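PDB 6XJ9: agarase from Pseudoalteromonas fuliginea, which probably hydrolyses agarose, the galactan of red algal cell walls, as a glycoside hydrolase of family GH50. Local coordinates for residues Thr130-Leu135 against Asp162-Asp167; Asp136-Ala141 against Pro212-Ala217; Thr253-Lys258 against Arg418-Asp423. All blocks are in the same frame, centred on the assembly; numbering follows the deposited sequence.

Interaction 1: Thr130-Leu135 against Asp162-Asp167; sequences TYYAKL and DTWESD
Lys134, closing strand 128-134, and Thr163, in the loop that leads into strand 169-174, have the nearest CA atoms of this contact, 9.8 Å apart, so side chains and one water bridge the two backbones. Both pieces belong to the strand-rich, CBM-like domain, in which strands 128-134 and 169-174 pair in parallel and the loop folds back over the side chains of the first. Tyr132 and Trp164 reach in from opposite directions and lie nearly parallel but displaced, with little overlap: the planes differ by 20°, and the six-membered ring of Trp164 places its CZ2 over one face of the tyrosine, 3.4 Å from Tyr132 CE1. The chain of Lys134 runs past the same indole, its CD 3.6 Å from Trp164 CZ3, and then bends at chi3 (-62°) to bring NZ tip to tip with the Thr163 hydroxyl. The ammonium has a salt bridge to Asp139, and Thr163 OG1 a hydrogen bond to His138. A water at the edge of the tyrosine ring, in its plane, links three groups: it lies 3.1 Å from Tyr132 OH, and accepts a hydrogen bond from Lys134 NZ at 3.0 Å and another from Thr163 N at 2.9 Å.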
ATOM      1  N   THR A 130      20.513  -2.270   9.848  1.00 27.12           N
ATOM      2  CA  THR A 130      21.858  -1.803   9.552  1.00 26.46           C
ATOM      3  C   THR A 130      21.905  -1.245   8.133  1.00 24.81           C
ATOM      4  O   THR A 130      21.429  -1.874   7.186  1.00 23.07           O
ATOM      5  CB  THR A 130      22.923  -2.859   9.885  1.00 28.23           C
ATOM      6  OG1 THR A 130      22.937  -2.992  11.306  1.00 30.12           O
ATOM      7  CG2 THR A 130      24.312  -2.455   9.444  1.00 28.32           C
ATOM      8  N   TYR A 131      22.476  -0.042   8.030  1.00 24.29           N
ATOM      9  CA  TYR A 131      22.693   0.676   6.786  1.00 24.86           C
ATOM     10  C   TYR A 131      24.194   0.857   6.618  1.00 25.84           C
ATOM     11  O   TYR A 131      24.862   1.346   7.528  1.00 29.15           O
ATOM     12  CB  TYR A 131      21.957   2.017   6.827  1.00 23.75           C
ATOM     13  CG  TYR A 131      20.482   1.844   7.073  1.00 23.26           C
ATOM     14  CD1 TYR A 131      19.986   1.635   8.355  1.00 23.64           C
ATOM     15  CD2 TYR A 131      19.587   1.825   6.013  1.00 22.69           C
ATOM     16  CE1 TYR A 131      18.630   1.436   8.578  1.00 23.38           C
ATOM     17  CE2 TYR A 131      18.234   1.626   6.220  1.00 23.71           C
ATOM     18  CZ  TYR A 131      17.752   1.440   7.505  1.00 24.16           C
ATOM     19  OH  TYR A 131      16.413   1.249   7.684  1.00 23.43           O
ATOM     20  N   TYR A 132      24.724   0.430   5.470  1.00 24.81           N
ATOM     21  CA  TYR A 132      26.170   0.432   5.326  1.00 25.04           C
ATOM     22  C   TYR A 132      26.586   1.110   4.024  1.00 24.22           C
ATOM     23  O   TYR A 132      25.829   1.162   3.054  1.00 24.84           O
ATOM     24  CB  TYR A 132      26.719  -0.988   5.485  1.00 25.55           C
ATOM     25  CG  TYR A 132      26.343  -1.906   4.352  1.00 26.10           C
ATOM     26  CD1 TYR A 132      27.035  -1.870   3.147  1.00 25.69           C
ATOM     27  CD2 TYR A 132      25.298  -2.807   4.480  1.00 27.06           C
ATOM     28  CE1 TYR A 132      26.694  -2.701   2.093  1.00 25.18           C
ATOM     29  CE2 TYR A 132      24.951  -3.651   3.433  1.00 27.18           C
ATOM     30  CZ  TYR A 132      25.651  -3.594   2.240  1.00 25.96           C
ATOM     31  OH  TYR A 132      25.324  -4.415   1.199  1.00 30.54           O
ATOM     32  N   ALA A 133      27.804   1.649   4.036  1.00 24.57           N
ATOM     33  CA  ALA A 133      28.425   2.251   2.875  1.00 25.28           C
ATOM     34  C   ALA A 133      29.863   1.748   2.790  1.00 27.68           C
ATOM     35  O   ALA A 133      30.647   1.986   3.705  1.00 27.78           O
ATOM     36  CB  ALA A 133      28.371   3.754   3.024  1.00 26.94           C
ATOM     37  N   LYS A 134      30.184   1.025   1.709  1.00 27.69           N
ATOM     38  CA  LYS A 134      31.527   0.504   1.491  1.00 30.38           C
ATOM     39  C   LYS A 134      32.462   1.679   1.230  1.00 31.12           C
ATOM     40  O   LYS A 134      32.165   2.530   0.397  1.00 30.67           O
ATOM     41  CB  LYS A 134      31.574  -0.433   0.277  1.00 29.34           C
ATOM     42  CG  LYS A 134      30.946  -1.812   0.453  1.00 27.62           C
ATOM     43  CD  LYS A 134      30.815  -2.579  -0.859  1.00 28.64           C
ATOM     44  CE  LYS A 134      29.915  -1.895  -1.864  1.00 28.90           C
ATOM     45  NZ  LYS A 134      29.216  -2.848  -2.761  1.00 27.71           N
ATOM     46  N   LEU A 135      33.584   1.724   1.956  1.00 33.00           N
ATOM     47  CA  LEU A 135      34.512   2.835   1.814  1.00 34.14           C
ATOM     48  C   LEU A 135      35.725   2.402   0.999  1.00 34.07           C
ATOM     49  O   LEU A 135      36.427   3.243   0.451  1.00 36.28           O
ATOM     50  CB  LEU A 135      34.895   3.369   3.203  1.00 32.89           C
ATOM     51  CG  LEU A 135      33.772   4.125   3.920  1.00 32.43           C
ATOM     52  CD1 LEU A 135      34.227   4.707   5.252  1.00 30.88           C
ATOM     53  CD2 LEU A 135      33.198   5.212   3.029  1.00 31.59           C
ATOM     54  N   ASP A 162      24.055  -5.229  -4.736  1.00 25.28           N
ATOM     55  CA  ASP A 162      24.891  -5.484  -3.575  1.00 27.78           C
ATOM     56  C   ASP A 162      25.976  -6.497  -3.934  1.00 28.68           C
ATOM     57  O   ASP A 162      25.749  -7.387  -4.753  1.00 27.20           O
ATOM     58  CB  ASP A 162      24.051  -6.022  -2.420  1.00 28.90           C
ATOM     59  CG  ASP A 162      23.079  -5.008  -1.847  1.00 31.36           C
ATOM     60  OD1 ASP A 162      23.241  -3.807  -2.141  1.00 31.58           O
ATOM     61  OD2 ASP A 162      22.179  -5.428  -1.094  1.00 33.64           O
ATOM     62  N   THR A 163      27.151  -6.351  -3.306  1.00 28.49           N
ATOM     63  CA  THR A 163      28.279  -7.229  -3.582  1.00 28.56           C
ATOM     64  C   THR A 163      28.298  -8.380  -2.582  1.00 28.27           C
ATOM     65  O   THR A 163      29.133  -9.265  -2.685  1.00 29.65           O
ATOM     66  CB  THR A 163      29.616  -6.477  -3.619  1.00 28.74           C
ATOM     67  OG1 THR A 163      29.776  -5.780  -2.380  1.00 29.10           O
ATOM     68  CG2 THR A 163      29.718  -5.517  -4.784  1.00 28.44           C
ATOM     69  N   TRP A 164      27.376  -8.350  -1.615  1.00 28.52           N
ATOM     70  CA  TRP A 164      27.076  -9.524  -0.816  1.00 30.05           C
ATOM     71  C   TRP A 164      25.609  -9.479  -0.413  1.00 31.24           C
ATOM     72  O   TRP A 164      25.027  -8.400  -0.318  1.00 32.80           O
ATOM     73  CB  TRP A 164      28.017  -9.632   0.397  1.00 27.67           C
ATOM     74  CG  TRP A 164      27.835  -8.548   1.413  1.00 28.56           C
ATOM     75  CD1 TRP A 164      26.930  -8.524   2.436  1.00 28.28           C
ATOM     76  CD2 TRP A 164      28.572  -7.313   1.503  1.00 27.66           C
ATOM     77  NE1 TRP A 164      27.062  -7.367   3.157  1.00 29.16           N
ATOM     78  CE2 TRP A 164      28.059  -6.605   2.611  1.00 27.37           C
ATOM     79  CE3 TRP A 164      29.608  -6.736   0.762  1.00 27.69           C
ATOM     80  CZ2 TRP A 164      28.555  -5.360   2.995  1.00 29.02           C
ATOM     81  CZ3 TRP A 164      30.105  -5.509   1.146  1.00 26.70           C
ATOM     82  CH2 TRP A 164      29.586  -4.831   2.250  1.00 27.72           C
ATOM     83  N   GLU A 165      25.024 -10.660  -0.174  1.00 31.28           N
ATOM     84  CA  GLU A 165      23.633 -10.771   0.236  1.00 31.00           C
ATOM     85  C   GLU A 165      23.562 -10.622   1.755  1.00 32.01           C
ATOM     86  O   GLU A 165      24.395 -11.178   2.473  1.00 31.16           O
ATOM     87  CB  GLU A 165      23.075 -12.118  -0.235  1.00 32.43           C
ATOM     88  CG  GLU A 165      21.569 -12.261  -0.047  1.00 34.23           C
ATOM     89  N   SER A 166      22.568  -9.864   2.248  1.00 32.20           N
ATOM     90  CA  SER A 166      22.459  -9.626   3.681  1.00 33.28           C
ATOM     91  C   SER A 166      21.066  -9.150   4.074  1.00 35.58           C
ATOM     92  O   SER A 166      20.216  -8.862   3.231  1.00 37.58           O
ATOM     93  CB  SER A 166      23.530  -8.677   4.192  1.00 33.76           C
ATOM     94  OG  SER A 166      23.401  -7.382   3.618  1.00 33.04           O
ATOM     95  N   ASP A 167      20.865  -9.057   5.390  1.00 35.57           N
ATOM     96  CA  ASP A 167      19.642  -8.531   5.969  1.00 35.33           C
ATOM     97  C   ASP A 167      19.791  -7.028   6.216  1.00 32.64           C
ATOM     98  O   ASP A 167      19.044  -6.456   7.004  1.00 33.78           O
ATOM     99  CB  ASP A 167      19.252  -9.340   7.213  1.00 35.53           C
ATOM    100  CG  ASP A 167      20.111  -9.089   8.445  1.00 37.88           C
ATOM    101  OD1 ASP A 167      21.253  -8.647   8.285  1.00 38.03           O
ATOM    102  OD2 ASP A 167      19.623  -9.344   9.570  1.00 40.52           O
TER
HETATM  103  O   HOH W   1      27.424  -4.601  -1.065  1.00 30.08           O

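Interaction 2: Asp136-Ala141 against Pro212-Ala217; sequences DGHDLA and PQFNTA
His138 carries its CG beside its own backbone N (chi1 -72°), whereas Phe214 turns CG away from the backbone N (chi1 179°), and with these settings the two side chains run antiparallel alongside one another between CA atoms 6.1 Å apart. The result is a T-shaped, edge-to-face pair, with the edge of Phe214 directed at the face of His138; the ring centroids are 5.0 Å apart and the planes meet at 61°. Between the two rings the nearest atoms are Phe214 CD1 and His138 CG, 3.5 Å apart. Phe214 CB sits over the same imidazole in a CH-pi contact, 3.8 Å from the His138 ring centroid. The rim of the imidazole meets backbone instead: Pro212 O lies close to its plane, 3.0 Å from His138 CE1 and 3.1 Å from His138 NE2. Outside the two segments, His138 ND1 is hydrogen-bonded to Thr163 OG1 and the indole of Trp164 meets the imidazole almost at right angles. Within 212-217, Asn215 OD1 accepts from Ala217 N in an Asx turn. An alanine in place of His138 would probably deprive Thr163 OG1 of its imidazole partner and leave the edge of Phe214 without a face to rest on. The contact thus joins two surface loops of the CBM-like domain largely through the His138 and Phe214 rings; with its face taking the C-H groups of Phe214, its edge beside Pro212 O and ND1 bonded to Thr163, the imidazole is fixed from several directions.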
ATOM      1  N   ASP A 136      35.939   1.084   0.914  1.00 34.97           N
ATOM      2  CA  ASP A 136      37.078   0.504   0.218  1.00 35.97           C
ATOM      3  C   ASP A 136      36.763  -0.951  -0.112  1.00 34.33           C
ATOM      4  O   ASP A 136      36.109  -1.637   0.669  1.00 33.73           O
ATOM      5  CB  ASP A 136      38.359   0.597   1.055  1.00 35.60           C
ATOM      6  CG  ASP A 136      39.557  -0.110   0.431  1.00 35.33           C
ATOM      7  OD1 ASP A 136      40.228   0.502  -0.419  1.00 35.99           O
ATOM      8  OD2 ASP A 136      39.800  -1.276   0.798  1.00 35.63           O
ATOM      9  N   GLY A 137      37.229  -1.400  -1.281  1.00 37.40           N
ATOM     10  CA  GLY A 137      37.134  -2.800  -1.665  1.00 41.69           C
ATOM     11  C   GLY A 137      35.915  -3.082  -2.541  1.00 43.55           C
ATOM     12  O   GLY A 137      35.114  -2.184  -2.810  1.00 43.52           O
ATOM     13  N   HIS A 138      35.798  -4.345  -2.976  1.00 41.75           N
ATOM     14  CA  HIS A 138      34.660  -4.819  -3.753  1.00 44.04           C
ATOM     15  C   HIS A 138      34.552  -4.031  -5.061  1.00 43.30           C
ATOM     16  O   HIS A 138      35.544  -3.893  -5.777  1.00 42.92           O
ATOM     17  CB  HIS A 138      33.391  -4.876  -2.877  1.00 42.46           C
ATOM     18  CG  HIS A 138      33.403  -5.977  -1.865  1.00 41.59           C
ATOM     19  ND1 HIS A 138      32.243  -6.549  -1.381  1.00 39.70           N
ATOM     20  CD2 HIS A 138      34.421  -6.631  -1.258  1.00 42.78           C
ATOM     21  CE1 HIS A 138      32.545  -7.493  -0.510  1.00 41.32           C
ATOM     22  NE2 HIS A 138      33.876  -7.569  -0.417  1.00 39.86           N
ATOM     23  N   ASP A 139      33.361  -3.493  -5.354  1.00 45.33           N
ATOM     24  CA  ASP A 139      33.096  -2.879  -6.648  1.00 45.32           C
ATOM     25  C   ASP A 139      33.701  -1.475  -6.739  1.00 49.44           C
ATOM     26  O   ASP A 139      33.897  -0.967  -7.842  1.00 51.49           O
ATOM     27  CB  ASP A 139      31.616  -2.958  -7.042  1.00 43.99           C
ATOM     28  CG  ASP A 139      30.630  -2.375  -6.037  1.00 46.08           C
ATOM     29  OD1 ASP A 139      30.981  -2.280  -4.834  1.00 43.62           O
ATOM     30  OD2 ASP A 139      29.497  -2.037  -6.465  1.00 45.46           O
ATOM     31  N   LEU A 140      34.009  -0.867  -5.583  1.00 52.73           N
ATOM     32  CA  LEU A 140      34.610   0.460  -5.516  1.00 52.52           C
ATOM     33  C   LEU A 140      35.985   0.459  -6.179  1.00 54.16           C
ATOM     34  O   LEU A 140      36.351   1.431  -6.841  1.00 53.82           O
ATOM     35  CB  LEU A 140      34.721   0.897  -4.050  1.00 52.99           C
ATOM     36  CG  LEU A 140      33.588   1.780  -3.529  1.00 53.67           C
ATOM     37  CD1 LEU A 140      32.341   0.953  -3.228  1.00 51.37           C
ATOM     38  CD2 LEU A 140      34.033   2.555  -2.297  1.00 51.51           C
ATOM     39  N   ALA A 141      36.733  -0.635  -5.973  1.00 56.33           N
ATOM     40  CA  ALA A 141      38.085  -0.802  -6.481  1.00 57.52           C
ATOM     41  C   ALA A 141      38.059  -0.980  -8.006  1.00 59.94           C
ATOM     42  O   ALA A 141      37.503  -2.005  -8.461  1.00 62.71           O
ATOM     43  CB  ALA A 141      38.745  -1.973  -5.791  1.00 54.85           C
ATOM     44  N   PRO A 212      32.010  -8.490   4.063  1.00 33.32           N
ATOM     45  CA  PRO A 212      31.879  -9.938   3.871  1.00 32.37           C
ATOM     46  C   PRO A 212      32.465 -10.360   2.521  1.00 32.05           C
ATOM     47  O   PRO A 212      32.823  -9.510   1.708  1.00 30.73           O
ATOM     48  CB  PRO A 212      30.360 -10.170   3.901  1.00 32.24           C
ATOM     49  CG  PRO A 212      29.800  -8.964   4.637  1.00 34.00           C
ATOM     50  CD  PRO A 212      30.713  -7.818   4.252  1.00 33.83           C
ATOM     51  N   GLN A 213      32.547 -11.676   2.289  1.00 32.18           N
ATOM     52  CA  GLN A 213      33.066 -12.239   1.051  1.00 35.01           C
ATOM     53  C   GLN A 213      32.410 -11.570  -0.162  1.00 34.35           C
ATOM     54  O   GLN A 213      31.186 -11.459  -0.218  1.00 32.10           O
ATOM     55  CB  GLN A 213      32.818 -13.750   1.038  1.00 37.55           C
ATOM     56  CG  GLN A 213      33.567 -14.491  -0.064  1.00 41.95           C
ATOM     57  CD  GLN A 213      33.176 -15.948  -0.183  1.00 44.11           C
ATOM     58  OE1 GLN A 213      32.566 -16.531   0.711  1.00 43.28           O
ATOM     59  NE2 GLN A 213      33.524 -16.553  -1.307  1.00 44.62           N
ATOM     60  N   PHE A 214      33.250 -11.126  -1.111  1.00 32.29           N
ATOM     61  CA  PHE A 214      32.854 -10.517  -2.376  1.00 34.88           C
ATOM     62  C   PHE A 214      32.114 -11.534  -3.247  1.00 34.99           C
ATOM     63  O   PHE A 214      32.682 -12.551  -3.623  1.00 36.12           O
ATOM     64  CB  PHE A 214      34.091  -9.967  -3.098  1.00 34.14           C
ATOM     65  CG  PHE A 214      33.837  -9.315  -4.436  1.00 35.86           C
ATOM     66  CD1 PHE A 214      33.018  -8.199  -4.548  1.00 36.32           C
ATOM     67  CD2 PHE A 214      34.413  -9.823  -5.591  1.00 35.58           C
ATOM     68  CE1 PHE A 214      32.771  -7.610  -5.779  1.00 35.47           C
ATOM     69  CE2 PHE A 214      34.171  -9.232  -6.823  1.00 38.48           C
ATOM     70  CZ  PHE A 214      33.351  -8.125  -6.916  1.00 37.55           C
ATOM     71  N   ASN A 215      30.838 -11.264  -3.562  1.00 35.44           N
ATOM     72  CA  ASN A 215      30.118 -12.117  -4.498  1.00 33.51           C
ATOM     73  C   ASN A 215      30.487 -11.726  -5.925  1.00 33.81           C
ATOM     74  O   ASN A 215      29.950 -10.766  -6.474  1.00 33.70           O
ATOM     75  CB  ASN A 215      28.604 -12.135  -4.269  1.00 32.60           C
ATOM     76  CG  ASN A 215      27.826 -12.774  -5.403  1.00 31.78           C
ATOM     77  OD1 ASN A 215      28.385 -13.483  -6.238  1.00 31.29           O
ATOM     78  ND2 ASN A 215      26.532 -12.503  -5.462  1.00 32.45           N
ATOM     79  N   THR A 216      31.361 -12.538  -6.525  1.00 32.11           N
ATOM     80  CA  THR A 216      31.948 -12.281  -7.830  1.00 32.06           C
ATOM     81  C   THR A 216      30.885 -12.379  -8.924  1.00 30.69           C
ATOM     82  O   THR A 216      31.082 -11.874 -10.028  1.00 31.44           O
ATOM     83  CB  THR A 216      33.133 -13.227  -8.076  1.00 33.26           C
ATOM     84  OG1 THR A 216      32.637 -14.561  -7.957  1.00 36.04           O
ATOM     85  CG2 THR A 216      34.246 -13.056  -7.067  1.00 35.15           C
ATOM     86  N   ALA A 217      29.756 -13.020  -8.610  1.00 29.71           N
ATOM     87  CA  ALA A 217      28.682 -13.175  -9.582  1.00 29.77           C
ATOM     88  C   ALA A 217      27.611 -12.090  -9.409  1.00 29.91           C
ATOM     89  O   ALA A 217      26.488 -12.258  -9.874  1.00 29.97           O
ATOM     90  CB  ALA A 217      28.094 -14.568  -9.477  1.00 28.43           C
TER

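Interaction 3: Thr253-Lys258 against Arg418-Asp423; sequences TQLLSK and REVTLD
Asp423 faces the chain at Ser257, with their CA atoms 5.1 Å apart, where the loop following helix 242-252 runs along one flank of helix 413-428, in the part of the chain that probably forms the catalytic region. The aspartate CB starts hard against the loop backbone, 3.1 Å from Leu256 O, and is also 4.2 Å from Leu255 CB. Its CG, held beside the backbone N of Asp423 (chi1 -70°), stays close to the same oxygen, 3.3 Å from Leu256 O. At the tip the carboxylate divides its contacts over the next residue: Asp423 OD1 lies 3.6 Å from Ser257 CA, and Asp423 OD2 is 3.8 Å from Ser257 CB. None of these is a hydrogen bond; OD1 forms a salt bridge with Lys446. One helical turn back, Val420 CG1 receives Leu255 CD1 at 4.0 Å, the two side chains crossing at about a right angle, while the other leucine branch, CD2, rests against the backbone carbonyl of Asp423. Thr427, a turn further along the helix, is hydrogen-bonded through OG1 to both Asp423 O and Leu256 N. Loop and helix are therefore joined at the protein surface by van der Waals contact of the Asp423 side chain with the loop backbone and of Leu255 with Val420, with no hydrogen bond directly between the segments. Polar links come from outside them: Lys446 NZ binds both the Asp423 carboxylate and Ser257 O, and its positive charge would be expected to offset the carboxylate's closeness to Leu256 O.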
ATOM      1  N   THR A 253     -10.951  -4.519 -18.989  1.00 34.63           N
ATOM      2  CA  THR A 253     -12.275  -4.397 -18.400  1.00 35.39           C
ATOM      3  C   THR A 253     -12.326  -3.221 -17.428  1.00 36.74           C
ATOM      4  O   THR A 253     -13.408  -2.782 -17.049  1.00 39.16           O
ATOM      5  CB  THR A 253     -12.710  -5.679 -17.674  1.00 35.36           C
ATOM      6  OG1 THR A 253     -11.998  -5.796 -16.439  1.00 35.56           O
ATOM      7  CG2 THR A 253     -12.536  -6.931 -18.508  1.00 36.07           C
ATOM      8  N   GLN A 254     -11.156  -2.724 -17.014  1.00 34.99           N
ATOM      9  CA  GLN A 254     -11.093  -1.703 -15.978  1.00 35.83           C
ATOM     10  C   GLN A 254     -10.808  -0.335 -16.591  1.00 33.75           C
ATOM     11  O   GLN A 254     -11.002   0.683 -15.930  1.00 34.12           O
ATOM     12  CB  GLN A 254     -10.008  -2.050 -14.960  1.00 38.34           C
ATOM     13  CG  GLN A 254     -10.289  -3.335 -14.202  1.00 42.62           C
ATOM     14  CD  GLN A 254      -9.209  -3.618 -13.187  1.00 47.13           C
ATOM     15  OE1 GLN A 254      -8.103  -4.034 -13.527  1.00 51.07           O
ATOM     16  NE2 GLN A 254      -9.532  -3.398 -11.924  1.00 47.53           N
ATOM     17  N   LEU A 255     -10.333  -0.321 -17.843  1.00 29.92           N
ATOM     18  CA  LEU A 255      -9.949   0.924 -18.491  1.00 29.52           C
ATOM     19  C   LEU A 255     -11.198   1.679 -18.928  1.00 30.38           C
ATOM     20  O   LEU A 255     -12.151   1.082 -19.419  1.00 30.62           O
ATOM     21  CB  LEU A 255      -9.035   0.627 -19.683  1.00 28.96           C
ATOM     22  CG  LEU A 255      -7.596   0.257 -19.322  1.00 29.27           C
ATOM     23  CD1 LEU A 255      -6.817  -0.155 -20.561  1.00 28.63           C
ATOM     24  CD2 LEU A 255      -6.897   1.407 -18.609  1.00 32.43           C
ATOM     25  N   LEU A 256     -11.186   2.992 -18.694  1.00 29.23           N
ATOM     26  CA  LEU A 256     -12.188   3.896 -19.219  1.00 30.07           C
ATOM     27  C   LEU A 256     -11.641   4.470 -20.520  1.00 31.25           C
ATOM     28  O   LEU A 256     -10.429   4.561 -20.701  1.00 32.35           O
ATOM     29  CB  LEU A 256     -12.451   5.000 -18.186  1.00 31.92           C
ATOM     30  CG  LEU A 256     -12.991   4.525 -16.835  1.00 34.68           C
ATOM     31  CD1 LEU A 256     -12.963   5.644 -15.802  1.00 35.19           C
ATOM     32  CD2 LEU A 256     -14.403   3.960 -16.973  1.00 33.19           C
ATOM     33  N   SER A 257     -12.546   4.844 -21.427  1.00 28.44           N
ATOM     34  CA  SER A 257     -12.135   5.366 -22.715  1.00 29.74           C
ATOM     35  C   SER A 257     -12.640   6.795 -22.890  1.00 28.52           C
ATOM     36  O   SER A 257     -12.282   7.445 -23.867  1.00 30.06           O
ATOM     37  CB  SER A 257     -12.597   4.465 -23.836  1.00 31.89           C
ATOM     38  OG  SER A 257     -14.010   4.334 -23.807  1.00 31.14           O
ATOM     39  N   LYS A 258     -13.447   7.274 -21.930  1.00 28.20           N
ATOM     40  CA  LYS A 258     -13.999   8.622 -21.972  1.00 29.74           C
ATOM     41  C   LYS A 258     -13.958   9.278 -20.594  1.00 27.44           C
ATOM     42  O   LYS A 258     -14.101   8.619 -19.569  1.00 28.74           O
ATOM     43  CB  LYS A 258     -15.441   8.603 -22.499  1.00 31.36           C
ATOM     44  CG  LYS A 258     -15.559   8.544 -24.019  1.00 32.13           C
ATOM     45  N   ARG A 418      -0.441   2.768 -27.584  1.00 23.20           N
ATOM     46  CA  ARG A 418      -0.891   4.148 -27.578  1.00 24.90           C
ATOM     47  C   ARG A 418      -2.315   4.220 -27.034  1.00 24.73           C
ATOM     48  O   ARG A 418      -2.625   5.085 -26.221  1.00 23.38           O
ATOM     49  CB  ARG A 418      -0.794   4.773 -28.975  1.00 26.95           C
ATOM     50  CG  ARG A 418       0.629   5.099 -29.401  1.00 28.85           C
ATOM     51  CD  ARG A 418       0.721   6.041 -30.590  1.00 32.22           C
ATOM     52  NE  ARG A 418       0.105   5.421 -31.747  1.00 35.26           N
ATOM     53  CZ  ARG A 418       0.733   4.609 -32.591  1.00 38.67           C
ATOM     54  NH1 ARG A 418       2.018   4.335 -32.425  1.00 39.56           N
ATOM     55  NH2 ARG A 418       0.069   4.085 -33.605  1.00 39.75           N
ATOM     56  N   GLU A 419      -3.167   3.280 -27.467  1.00 24.56           N
ATOM     57  CA  GLU A 419      -4.577   3.331 -27.129  1.00 24.18           C
ATOM     58  C   GLU A 419      -4.751   3.040 -25.644  1.00 23.30           C
ATOM     59  O   GLU A 419      -5.587   3.644 -24.977  1.00 23.07           O
ATOM     60  CB  GLU A 419      -5.372   2.328 -27.974  1.00 24.79           C
ATOM     61  CG  GLU A 419      -5.497   2.738 -29.436  1.00 27.24           C
ATOM     62  CD  GLU A 419      -6.085   1.653 -30.329  1.00 29.08           C
ATOM     63  OE1 GLU A 419      -6.200   1.882 -31.551  1.00 31.50           O
ATOM     64  OE2 GLU A 419      -6.415   0.576 -29.803  1.00 29.06           O
ATOM     65  N   VAL A 420      -3.987   2.071 -25.137  1.00 21.82           N
ATOM     66  CA  VAL A 420      -4.112   1.694 -23.742  1.00 20.58           C
ATOM     67  C   VAL A 420      -3.548   2.830 -22.878  1.00 20.11           C
ATOM     68  O   VAL A 420      -4.107   3.171 -21.826  1.00 20.99           O
ATOM     69  CB  VAL A 420      -3.455   0.324 -23.492  1.00 20.77           C
ATOM     70  CG1 VAL A 420      -3.142   0.071 -22.022  1.00 20.29           C
ATOM     71  CG2 VAL A 420      -4.317  -0.803 -24.052  1.00 21.80           C
ATOM     72  N   THR A 421      -2.472   3.453 -23.364  1.00 20.19           N
ATOM     73  CA  THR A 421      -1.885   4.602 -22.678  1.00 20.16           C
ATOM     74  C   THR A 421      -2.912   5.724 -22.478  1.00 20.28           C
ATOM     75  O   THR A 421      -3.070   6.209 -21.363  1.00 19.32           O
ATOM     76  CB  THR A 421      -0.594   5.078 -23.350  1.00 19.11           C
ATOM     77  OG1 THR A 421       0.354   4.005 -23.273  1.00 20.21           O
ATOM     78  CG2 THR A 421      -0.009   6.308 -22.685  1.00 19.17           C
ATOM     79  N   LEU A 422      -3.592   6.148 -23.556  1.00 20.60           N
ATOM     80  CA  LEU A 422      -4.595   7.206 -23.459  1.00 20.00           C
ATOM     81  C   LEU A 422      -5.676   6.826 -22.450  1.00 19.69           C
ATOM     82  O   LEU A 422      -6.035   7.628 -21.593  1.00 19.94           O
ATOM     83  CB  LEU A 422      -5.199   7.495 -24.840  1.00 18.85           C
ATOM     84  CG  LEU A 422      -4.241   8.132 -25.848  1.00 19.60           C
ATOM     85  CD1 LEU A 422      -4.818   8.108 -27.259  1.00 18.96           C
ATOM     86  CD2 LEU A 422      -3.870   9.561 -25.437  1.00 18.95           C
ATOM     87  N   ASP A 423      -6.174   5.586 -22.548  1.00 20.28           N
ATOM     88  CA  ASP A 423      -7.199   5.094 -21.641  1.00 19.61           C
ATOM     89  C   ASP A 423      -6.700   5.084 -20.195  1.00 19.13           C
ATOM     90  O   ASP A 423      -7.450   5.430 -19.279  1.00 19.98           O
ATOM     91  CB  ASP A 423      -7.770   3.752 -22.110  1.00 20.67           C
ATOM     92  CG  ASP A 423      -8.625   3.886 -23.362  1.00 21.93           C
ATOM     93  OD1 ASP A 423      -8.746   5.012 -23.869  1.00 21.47           O
ATOM     94  OD2 ASP A 423      -9.163   2.867 -23.809  1.00 21.21           O
TER

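How the interactions relate
Interactions 1 and 2 lie side by side, their centres about 10 Å apart, within the CBM-like domain, and their segments alternate along the chain. They touch directly: Thr163 O probably bonds Asn215 N, so the long connection between strands 128-134 and 169-174 and the loop after strand 199-210 gather into one cluster at the strand ends. Interaction 3 comes later in the sequence and sits far off, about 42 Å from interaction 1 and about 46 Å from interaction 2, centre to centre, without touching either. It involves helix 413-428, in the part of the chain that probably forms the catalytic region. The contacts thus lie in two separate regions of the enzyme, two in the CBM-like domain and one on that helix.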